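Local atomic coordinates of hypothetical protein TT0907 (Thermus thermophilus, PDB entry 1WDI), a protein that probably transfers the ribose moiety of S-adenosylmethionine to preQ1-modified tRNA and isomerises it, giving epoxyqueuosine in tRNA-queuosine biosynthesis. Residues S63-A68 and L209-G214; R205-H210 and Y233-E238. All blocks are in the same frame, centred on the assembly; numbering follows the deposited sequence.

Contact 1: S63-A68 and L209-G214; sequences SKVIPA and LHVGPG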
loop_
_atom_site.group_PDB
_atom_site.type_symbol
_atom_site.label_atom_id
_atom_site.label_comp_id
_atom_site.label_asym_id
_atom_site.label_seq_id
_atom_site.Cartn_x
_atom_site.Cartn_y
_atom_site.Cartn_z
ATOM N N SER A 63 -4.807 -1.464 5.020
ATOM C CA SER A 63 -5.793 -1.808 4.006
ATOM C C SER A 63 -7.150 -2.151 4.599
ATOM O O SER A 63 -7.243 -2.870 5.594
ATOM C CB SER A 63 -5.293 -2.985 3.163
ATOM O OG SER A 63 -4.163 -2.612 2.393
ATOM N N LYS A 64 -8.198 -1.619 3.983
ATOM C CA LYS A 64 -9.563 -1.882 4.417
ATOM C C LYS A 64 -10.300 -2.465 3.220
ATOM O O LYS A 64 -10.346 -1.857 2.146
ATOM C CB LYS A 64 -10.247 -0.595 4.872
ATOM C CG LYS A 64 -11.696 -0.773 5.293
ATOM C CD LYS A 64 -12.326 0.568 5.641
ATOM C CE LYS A 64 -13.783 0.416 6.042
ATOM N NZ LYS A 64 -14.390 1.733 6.395
ATOM N N VAL A 65 -10.866 -3.651 3.404
ATOM C CA VAL A 65 -11.581 -4.309 2.327
ATOM C C VAL A 65 -12.968 -3.723 2.122
ATOM O O VAL A 65 -13.702 -3.470 3.078
ATOM C CB VAL A 65 -11.711 -5.828 2.590
ATOM C CG1 VAL A 65 -12.489 -6.491 1.461
ATOM C CG2 VAL A 65 -10.327 -6.451 2.713
ATOM N N ILE A 66 -13.310 -3.495 0.861
ATOM C CA ILE A 66 -14.618 -2.973 0.498
ATOM C C ILE A 66 -15.329 -4.075 -0.286
ATOM O O ILE A 66 -15.041 -4.297 -1.461
ATOM C CB ILE A 66 -14.498 -1.704 -0.376
ATOM C CG1 ILE A 66 -13.920 -0.556 0.459
ATOM C CG2 ILE A 66 -15.863 -1.321 -0.942
ATOM C CD1 ILE A 66 -13.826 0.758 -0.282
ATOM N N PRO A 67 -16.250 -4.800 0.373
ATOM C CA PRO A 67 -17.014 -5.892 -0.240
ATOM C C PRO A 67 -17.823 -5.454 -1.459
ATOM O O PRO A 67 -17.992 -4.263 -1.709
ATOM C CB PRO A 67 -17.912 -6.365 0.901
ATOM C CG PRO A 67 -17.085 -6.086 2.113
ATOM C CD PRO A 67 -16.546 -4.707 1.813
ATOM N N ALA A 68 -18.328 -6.431 -2.206
ATOM C CA ALA A 68 -19.119 -6.154 -3.399
ATOM C C ALA A 68 -20.564 -6.612 -3.231
ATOM O O ALA A 68 -20.825 -7.747 -2.838
ATOM C CB ALA A 68 -18.499 -6.839 -4.605
ATOM N N LEU A 209 -6.236 2.509 2.937
ATOM C CA LEU A 209 -6.163 2.225 1.512
ATOM C C LEU A 209 -7.358 1.306 1.248
ATOM O O LEU A 209 -7.476 0.255 1.875
ATOM C CB LEU A 209 -4.869 1.485 1.153
ATOM C CG LEU A 209 -4.828 0.959 -0.288
ATOM C CD1 LEU A 209 -4.865 2.130 -1.263
ATOM C CD2 LEU A 209 -3.580 0.121 -0.511
ATOM N N HIS A 210 -8.252 1.702 0.350
ATOM C CA HIS A 210 -9.411 0.862 0.047
ATOM C C HIS A 210 -9.037 -0.228 -0.951
ATOM O O HIS A 210 -8.462 0.060 -1.996
ATOM C CB HIS A 210 -10.561 1.694 -0.534
ATOM C CG HIS A 210 -11.129 2.696 0.422
ATOM N ND1 HIS A 210 -11.419 2.393 1.734
ATOM C CD2 HIS A 210 -11.495 3.987 0.245
ATOM C CE1 HIS A 210 -11.940 3.452 2.325
ATOM N NE2 HIS A 210 -11.998 4.433 1.443
ATOM N N VAL A 211 -9.353 -1.475 -0.617
ATOM C CA VAL A 211 -9.068 -2.604 -1.499
ATOM C C VAL A 211 -10.285 -3.517 -1.528
ATOM O O VAL A 211 -11.237 -3.315 -0.777
ATOM C CB VAL A 211 -7.858 -3.442 -1.011
ATOM C CG1 VAL A 211 -6.648 -2.543 -0.789
ATOM C CG2 VAL A 211 -8.223 -4.200 0.260
ATOM N N GLY A 212 -10.250 -4.523 -2.393
ATOM C CA GLY A 212 -11.362 -5.453 -2.475
ATOM C C GLY A 212 -12.272 -5.233 -3.666
ATOM O O GLY A 212 -12.161 -4.222 -4.356
ATOM N N PRO A 213 -13.202 -6.172 -3.922
ATOM C CA PRO A 213 -14.163 -6.127 -5.029
ATOM C C PRO A 213 -14.905 -4.799 -5.150
ATOM O O PRO A 213 -15.128 -4.301 -6.254
ATOM C CB PRO A 213 -15.107 -7.281 -4.706
ATOM C CG PRO A 213 -14.210 -8.261 -4.027
ATOM C CD PRO A 213 -13.417 -7.374 -3.097
ATOM N N GLY A 214 -15.283 -4.233 -4.009
ATOM C CA GLY A 214 -16.010 -2.979 -4.003
ATOM C C GLY A 214 -15.286 -1.779 -4.588
ATOM O O GLY A 214 -15.857 -0.692 -4.650
#
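Ser63, Lys64 and Val65 pair in parallel with Leu209, His210 and Val211, the axes of strands 63-65 and 209-211 coming within 4.7 Å at 35°, with Lys64 bonding through N to Leu209 O and through O to Val211 N. Hydrogen bonding runs on past the ladder: Ile66 N donates to Val211 O, and Ile66 O accepts from Gly214 N at 2.6 Å. Ile66 also supplies the main side-chain contact. Its extended chain (chi2 -177°) carries Ile66 CD1 over one face of the His210 imidazole, 3.4 Å from His210 CG, while Ile66 CG2 rests 3.5 Å from Gly214 CA. An alanine at Ile66 would probably leave that imidazole face without its apolar cover and open a gap beside Gly214. Glycine suits both places in 212-214: a CB on either would collide with 63-68, and the backbone of Gly212 (phi 103°) by itself calls for glycine. On the sheet face of Ser63, Val65 and Val211, the valines meet CG2 to CG2 at 3.9 Å, beta-branched, as suits a strand. Farther on, Ala68 CB packs tightly against Pro213 CB, and both residues touch Leu84 of strand 79-84. Strand 231-235 flanks strand 203-211, with a backbone hydrogen bond between His210 and Pro232.

Contact 2: R205-H210 and Y233-E238; sequences RFLTLH and YAIPEE
Thr208 and Ala234 form an antiparallel hydrogen-bonded pair: Thr208 N donates to Ala234 O and Ala234 N to Thr208 O, both at 2.7 Å. This is the close-packed end of the contact. Tyr233 CB comes within 3.2 Å of Thr208 O, and the small Ala234 leaves room for His210, whose NE2 lies 3.5 Å from Ala234 CB and has no hydrogen-bonding partner in the model. On the same face as Ala234, Thr208 CB stands 4.1 Å from Ala234 CB, and beta-branching suits threonine to this extended backbone. Leu207 is buried, its CB touching both Ile235 CG1 and Pro236 CD at 4.3 Å, and its side chain continues to Ala263 and Leu264 of helix 258-266. Tyr233 is turned to that helix too, where its hydroxyl bonds with Ser266 OG. With no N-H, Pro236 cannot carry the strand pairing on; it stands at the N-cap of helix 237-248, its ring against Phe206 O.

The other end is looser and hydrated. Arg205 and Glu238 are opposite in charge but do not form a salt bridge, Arg205 NH1 and Glu238 OE1 standing 4.2 Å apart with their planar groups turned by 72°. One water spans them, accepting from Arg205 NH1 at 2.8 Å and donating to Glu238 OE1 at 2.6 Å. Arg205 NH2 has its direct salt bridge with Glu203. The chemistry thus implies two kinds of attachment: the paired backbone bonds of Thr208 and Ala234 set the register and apolar contacts fill in around them, whereas the start of the helix meets Arg205 through water and a probably modest charge attraction.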
loop_
_atom_site.group_PDB
_atom_site.type_symbol
_atom_site.label_atom_id
_atom_site.label_comp_id
_atom_site.label_asym_id
_atom_site.label_seq_id
_atom_site.Cartn_x
_atom_site.Cartn_y
_atom_site.Cartn_z
ATOM N N ARG A 205 0.343 7.126 13.194
ATOM C CA ARG A 205 -0.934 7.452 12.558
ATOM C C ARG A 205 -1.219 6.543 11.369
ATOM O O ARG A 205 -0.307 6.206 10.609
ATOM C CB ARG A 205 -0.918 8.908 12.090
ATOM C CG ARG A 205 -0.553 9.913 13.169
ATOM C CD ARG A 205 -1.634 10.025 14.237
ATOM N NE ARG A 205 -1.306 11.065 15.205
ATOM C CZ ARG A 205 -2.154 11.535 16.111
ATOM N NH1 ARG A 205 -3.390 11.056 16.174
ATOM N NH2 ARG A 205 -1.765 12.487 16.946
ATOM N N PHE A 206 -2.485 6.163 11.196
ATOM C CA PHE A 206 -2.861 5.275 10.102
ATOM C C PHE A 206 -3.957 5.804 9.169
ATOM O O PHE A 206 -5.045 6.186 9.618
ATOM C CB PHE A 206 -3.328 3.921 10.659
ATOM C CG PHE A 206 -2.295 3.205 11.495
ATOM C CD1 PHE A 206 -1.964 3.662 12.769
ATOM C CD2 PHE A 206 -1.667 2.063 11.013
ATOM C CE1 PHE A 206 -1.023 2.991 13.550
ATOM C CE2 PHE A 206 -0.722 1.381 11.785
ATOM C CZ PHE A 206 -0.400 1.847 13.056
ATOM N N LEU A 207 -3.668 5.836 7.870
ATOM C CA LEU A 207 -4.680 6.243 6.903
ATOM C C LEU A 207 -5.158 4.936 6.272
ATOM O O LEU A 207 -4.548 3.879 6.480
ATOM C CB LEU A 207 -4.113 7.201 5.847
ATOM C CG LEU A 207 -2.836 6.865 5.072
ATOM C CD1 LEU A 207 -3.112 5.817 4.006
ATOM C CD2 LEU A 207 -2.319 8.143 4.435
ATOM N N THR A 208 -6.235 5.001 5.501
ATOM C CA THR A 208 -6.800 3.798 4.906
ATOM C C THR A 208 -6.702 3.666 3.392
ATOM O O THR A 208 -7.045 4.584 2.655
ATOM C CB THR A 208 -8.297 3.676 5.273
ATOM O OG1 THR A 208 -8.461 3.818 6.689
ATOM C CG2 THR A 208 -8.840 2.337 4.837
ATOM N N LEU A 209 -6.236 2.509 2.937
ATOM C CA LEU A 209 -6.163 2.225 1.512
ATOM C C LEU A 209 -7.358 1.306 1.248
ATOM O O LEU A 209 -7.476 0.255 1.875
ATOM C CB LEU A 209 -4.869 1.485 1.153
ATOM C CG LEU A 209 -4.828 0.959 -0.288
ATOM C CD1 LEU A 209 -4.865 2.130 -1.263
ATOM C CD2 LEU A 209 -3.580 0.121 -0.511
ATOM N N HIS A 210 -8.252 1.702 0.350
ATOM C CA HIS A 210 -9.411 0.862 0.047
ATOM C C HIS A 210 -9.037 -0.228 -0.951
ATOM O O HIS A 210 -8.462 0.060 -1.996
ATOM C CB HIS A 210 -10.561 1.694 -0.534
ATOM C CG HIS A 210 -11.129 2.696 0.422
ATOM N ND1 HIS A 210 -11.419 2.393 1.734
ATOM C CD2 HIS A 210 -11.495 3.987 0.245
ATOM C CE1 HIS A 210 -11.940 3.452 2.325
ATOM N NE2 HIS A 210 -11.998 4.433 1.443
ATOM N N TYR A 233 -8.401 5.914 -1.336
ATOM C CA TYR A 233 -7.981 5.923 0.062
ATOM C C TYR A 233 -8.878 6.798 0.923
ATOM O O TYR A 233 -9.709 7.550 0.421
ATOM C CB TYR A 233 -6.548 6.457 0.158
ATOM C CG TYR A 233 -6.437 7.884 -0.336
ATOM C CD1 TYR A 233 -6.785 8.960 0.487
ATOM C CD2 TYR A 233 -6.055 8.156 -1.650
ATOM C CE1 TYR A 233 -6.758 10.273 0.010
ATOM C CE2 TYR A 233 -6.023 9.458 -2.136
ATOM C CZ TYR A 233 -6.376 10.513 -1.302
ATOM O OH TYR A 233 -6.342 11.803 -1.785
ATOM N N ALA A 234 -8.683 6.703 2.231
ATOM C CA ALA A 234 -9.447 7.508 3.169
ATOM C C ALA A 234 -8.507 7.958 4.272
ATOM O O ALA A 234 -7.747 7.159 4.814
ATOM C CB ALA A 234 -10.608 6.702 3.753
ATOM N N ILE A 235 -8.544 9.246 4.582
ATOM C CA ILE A 235 -7.705 9.783 5.637
ATOM C C ILE A 235 -8.576 10.205 6.815
ATOM O O ILE A 235 -9.380 11.129 6.704
ATOM C CB ILE A 235 -6.902 11.000 5.156
ATOM C CG1 ILE A 235 -6.004 10.600 3.980
ATOM C CG2 ILE A 235 -6.077 11.555 6.312
ATOM C CD1 ILE A 235 -5.154 11.721 3.464
ATOM N N PRO A 236 -8.432 9.517 7.958
ATOM C CA PRO A 236 -9.207 9.830 9.161
ATOM C C PRO A 236 -8.998 11.279 9.580
ATOM O O PRO A 236 -7.917 11.849 9.383
ATOM C CB PRO A 236 -8.648 8.850 10.195
ATOM C CG PRO A 236 -8.273 7.666 9.358
ATOM C CD PRO A 236 -7.597 8.320 8.170
ATOM N N GLU A 237 -10.029 11.872 10.168
ATOM C CA GLU A 237 -9.955 13.255 10.619
ATOM C C GLU A 237 -8.792 13.493 11.577
ATOM O O GLU A 237 -8.096 14.503 11.474
ATOM C CB GLU A 237 -11.258 13.648 11.308
ATOM C CG GLU A 237 -12.491 13.491 10.442
ATOM C CD GLU A 237 -13.758 13.497 11.265
ATOM O OE1 GLU A 237 -14.103 14.559 11.831
ATOM O OE2 GLU A 237 -14.401 12.435 11.358
ATOM N N GLU A 238 -8.590 12.575 12.518
ATOM C CA GLU A 238 -7.506 12.716 13.492
ATOM C C GLU A 238 -6.137 12.690 12.811
ATOM O O GLU A 238 -5.199 13.342 13.266
ATOM C CB GLU A 238 -7.578 11.598 14.544
ATOM C CG GLU A 238 -7.329 10.207 13.986
ATOM C CD GLU A 238 -7.667 9.097 14.972
ATOM O OE1 GLU A 238 -6.984 8.978 16.018
ATOM O OE2 GLU A 238 -8.622 8.339 14.695
HETATM O O HOH W 1 -4.460 8.621 15.309
#

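Contacts 1 and 2 lie on successive, overlapping parts of strand 203-211, their centres about 13 Å apart, and share Leu209 and His210. Strand 203-211 is an inner strand of the mixed sheet, running parallel to strand 57-73 in contact 1 and antiparallel to strand 231-235 in contact 2. Along the chain 63-68 comes first, then 205-210 and 209-214, which overlap by two residues, and last 233-238. Contact 1 thus joins parts 141 residues apart, whereas contact 2 closes a much shorter excursion. The two also touch directly, Lys64 CB lying 3.3 Å from Thr208 CG2. Together they tie three strands of one sheet and lead from strand 231-235 into helix 237-248.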